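Local coordinates for protein flavin reductase (Uncultured bacterium, PDB 5CHO) that probably uses NAD(P)H to reduce flavin and supplies the reduced FAD to the halogenase partner of a two-component tryptophan halogenase, at residues A[122-127]-A[136-141]. Sequence-based numbering, arbitrary orientation.
Sequences TQFDRP and GAPLAR
Phe124 and Pro138 bring the 3-10 turn at 122-125 against strand 138-140, their CA atoms 6.4 Å apart, with residues 124-127 and 138-141 running in nearly the same direction, 26° apart, toward a second meeting of Pro127 with Arg141. The first is purely apolar: Phe124 CB lies 3.8 Å from Pro138 CG, and the same proline carbon reaches CG and CD1 of the ring. With its CG anti to the carbonyl carbon (chi1 -56°), the phenylalanine swings its ring across the pyrrolidine at a slant. Gln123 CG sits 3.6 Å above the centre of one Phe124 ring face, while Trp129 meets the ring edge-to-face, so a flat, rigid aromatic suits this buried place. Gln123 itself is tied down by Tyr112 and the backbone of Pro118 and Asp120. Strand 138-140 pairs antiparallel with 129-131 in a small two-stranded beta-hairpin, and the loop 122-127 leads into its first strand; the contact lays this lead-in beside the hairpin's second strand, within the flavin reductase-like domain. Pro138 suits the strand's start: its missing N-H probably costs little, since the hairpin's backbone bonds use Leu139 and Arg141, and its carbonyl O is hydrogen-bonded to Thr52 OG1. At the exposed end, Arg141 runs extended from CG to NE, bringing CD to 3.3 Å from Pro127 O, with that oxygen at the guanidinium edge. A long aliphatic chain with a charged tip fits this solvent-facing margin, where Arg141 also packs on Ala130.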
loop_
_atom_site.group_PDB
_atom_site.type_symbol
_atom_site.label_atom_id
_atom_site.label_comp_id
_atom_site.label_asym_id
_atom_site.label_seq_id
_atom_site.Cartn_x
_atom_site.Cartn_y
_atom_site.Cartn_z
ATOM N N THR A 122 1.279 -26.979 -12.689
ATOM C CA THR A 122 1.710 -28.099 -11.862
ATOM C C THR A 122 2.538 -27.640 -10.657
ATOM O O THR A 122 2.577 -28.321 -9.630
ATOM C CB THR A 122 2.544 -29.103 -12.692
ATOM O OG1 THR A 122 1.864 -29.397 -13.918
ATOM C CG2 THR A 122 2.784 -30.392 -11.911
ATOM N N GLN A 123 3.197 -26.492 -10.785
ATOM C CA GLN A 123 4.065 -25.978 -9.725
ATOM C C GLN A 123 3.299 -25.675 -8.440
ATOM O O GLN A 123 3.862 -25.713 -7.346
ATOM C CB GLN A 123 4.805 -24.723 -10.197
ATOM C CG GLN A 123 3.942 -23.482 -10.373
ATOM C CD GLN A 123 4.699 -22.353 -11.048
ATOM O OE1 GLN A 123 5.455 -21.629 -10.400
ATOM N NE2 GLN A 123 4.524 -22.216 -12.359
ATOM N N PHE A 124 2.012 -25.383 -8.581
ATOM C CA PHE A 124 1.164 -25.041 -7.446
ATOM C C PHE A 124 0.638 -26.288 -6.750
ATOM O O PHE A 124 -0.137 -26.190 -5.801
ATOM C CB PHE A 124 0.028 -24.139 -7.922
ATOM C CG PHE A 124 0.518 -22.906 -8.620
ATOM C CD1 PHE A 124 1.295 -21.989 -7.937
ATOM C CD2 PHE A 124 0.257 -22.690 -9.963
ATOM C CE1 PHE A 124 1.778 -20.860 -8.566
ATOM C CE2 PHE A 124 0.735 -21.558 -10.602
ATOM C CZ PHE A 124 1.502 -20.643 -9.899
ATOM N N ASP A 125 1.068 -27.453 -7.231
ATOM C CA ASP A 125 0.792 -28.724 -6.566
ATOM C C ASP A 125 1.959 -29.163 -5.679
ATOM O O ASP A 125 1.856 -30.146 -4.944
ATOM C CB ASP A 125 0.501 -29.807 -7.606
ATOM C CG ASP A 125 -0.718 -29.494 -8.447
ATOM O OD1 ASP A 125 -1.648 -28.845 -7.926
ATOM O OD2 ASP A 125 -0.748 -29.896 -9.630
ATOM N N ARG A 126 3.069 -28.433 -5.747
ATOM C CA ARG A 126 4.242 -28.752 -4.937
ATOM C C ARG A 126 3.970 -28.458 -3.462
ATOM O O ARG A 126 3.001 -27.775 -3.139
ATOM C CB ARG A 126 5.452 -27.976 -5.458
ATOM C CG ARG A 126 5.812 -28.386 -6.864
ATOM C CD ARG A 126 7.011 -27.661 -7.417
ATOM N NE ARG A 126 7.108 -27.921 -8.848
ATOM C CZ ARG A 126 7.775 -27.168 -9.713
ATOM N NH1 ARG A 126 8.424 -26.083 -9.303
ATOM N NH2 ARG A 126 7.785 -27.500 -10.997
ATOM N N PRO A 127 4.827 -28.963 -2.561
ATOM C CA PRO A 127 4.445 -28.883 -1.144
ATOM C C PRO A 127 4.550 -27.504 -0.490
ATOM O O PRO A 127 3.977 -27.324 0.583
ATOM C CB PRO A 127 5.409 -29.864 -0.470
ATOM C CG PRO A 127 6.582 -29.949 -1.371
ATOM C CD PRO A 127 6.071 -29.731 -2.761
ATOM N N GLY A 136 -9.782 -22.177 -3.698
ATOM C CA GLY A 136 -8.799 -23.064 -4.294
ATOM C C GLY A 136 -7.544 -22.349 -4.763
ATOM O O GLY A 136 -6.723 -22.937 -5.464
ATOM N N ALA A 137 -7.395 -21.079 -4.396
ATOM C CA ALA A 137 -6.226 -20.308 -4.806
ATOM C C ALA A 137 -4.993 -20.773 -4.028
ATOM O O ALA A 137 -5.088 -21.050 -2.830
ATOM C CB ALA A 137 -6.460 -18.823 -4.589
ATOM N N PRO A 138 -3.832 -20.866 -4.700
ATOM C CA PRO A 138 -2.635 -21.229 -3.934
ATOM C C PRO A 138 -2.260 -20.200 -2.870
ATOM O O PRO A 138 -2.294 -18.994 -3.118
ATOM C CB PRO A 138 -1.543 -21.325 -5.006
ATOM C CG PRO A 138 -2.271 -21.582 -6.273
ATOM C CD PRO A 138 -3.578 -20.861 -6.151
ATOM N N LEU A 139 -1.904 -20.700 -1.691
ATOM C CA LEU A 139 -1.425 -19.875 -0.592
ATOM C C LEU A 139 -0.082 -20.428 -0.136
ATOM O O LEU A 139 0.057 -21.631 0.088
ATOM C CB LEU A 139 -2.438 -19.863 0.556
ATOM C CG LEU A 139 -3.812 -19.279 0.219
ATOM C CD1 LEU A 139 -4.820 -19.615 1.305
ATOM C CD2 LEU A 139 -3.709 -17.770 0.054
ATOM N N ALA A 140 0.903 -19.547 -0.006
ATOM C CA ALA A 140 2.264 -19.966 0.302
ATOM C C ALA A 140 2.445 -20.325 1.774
ATOM O O ALA A 140 2.170 -19.517 2.662
ATOM C CB ALA A 140 3.248 -18.881 -0.096
ATOM N N ARG A 141 2.904 -21.547 2.019
ATOM C CA ARG A 141 3.260 -21.993 3.354
ATOM C C ARG A 141 4.433 -21.170 3.881
ATOM O O ARG A 141 5.330 -20.804 3.122
ATOM C CB ARG A 141 3.613 -23.479 3.324
ATOM C CG ARG A 141 2.451 -24.347 2.894
ATOM C CD ARG A 141 2.647 -25.801 3.246
ATOM N NE ARG A 141 1.510 -26.597 2.799
ATOM C CZ ARG A 141 0.382 -26.750 3.488
ATOM N NH1 ARG A 141 0.225 -26.167 4.673
ATOM N NH2 ARG A 141 -0.599 -27.489 2.988
#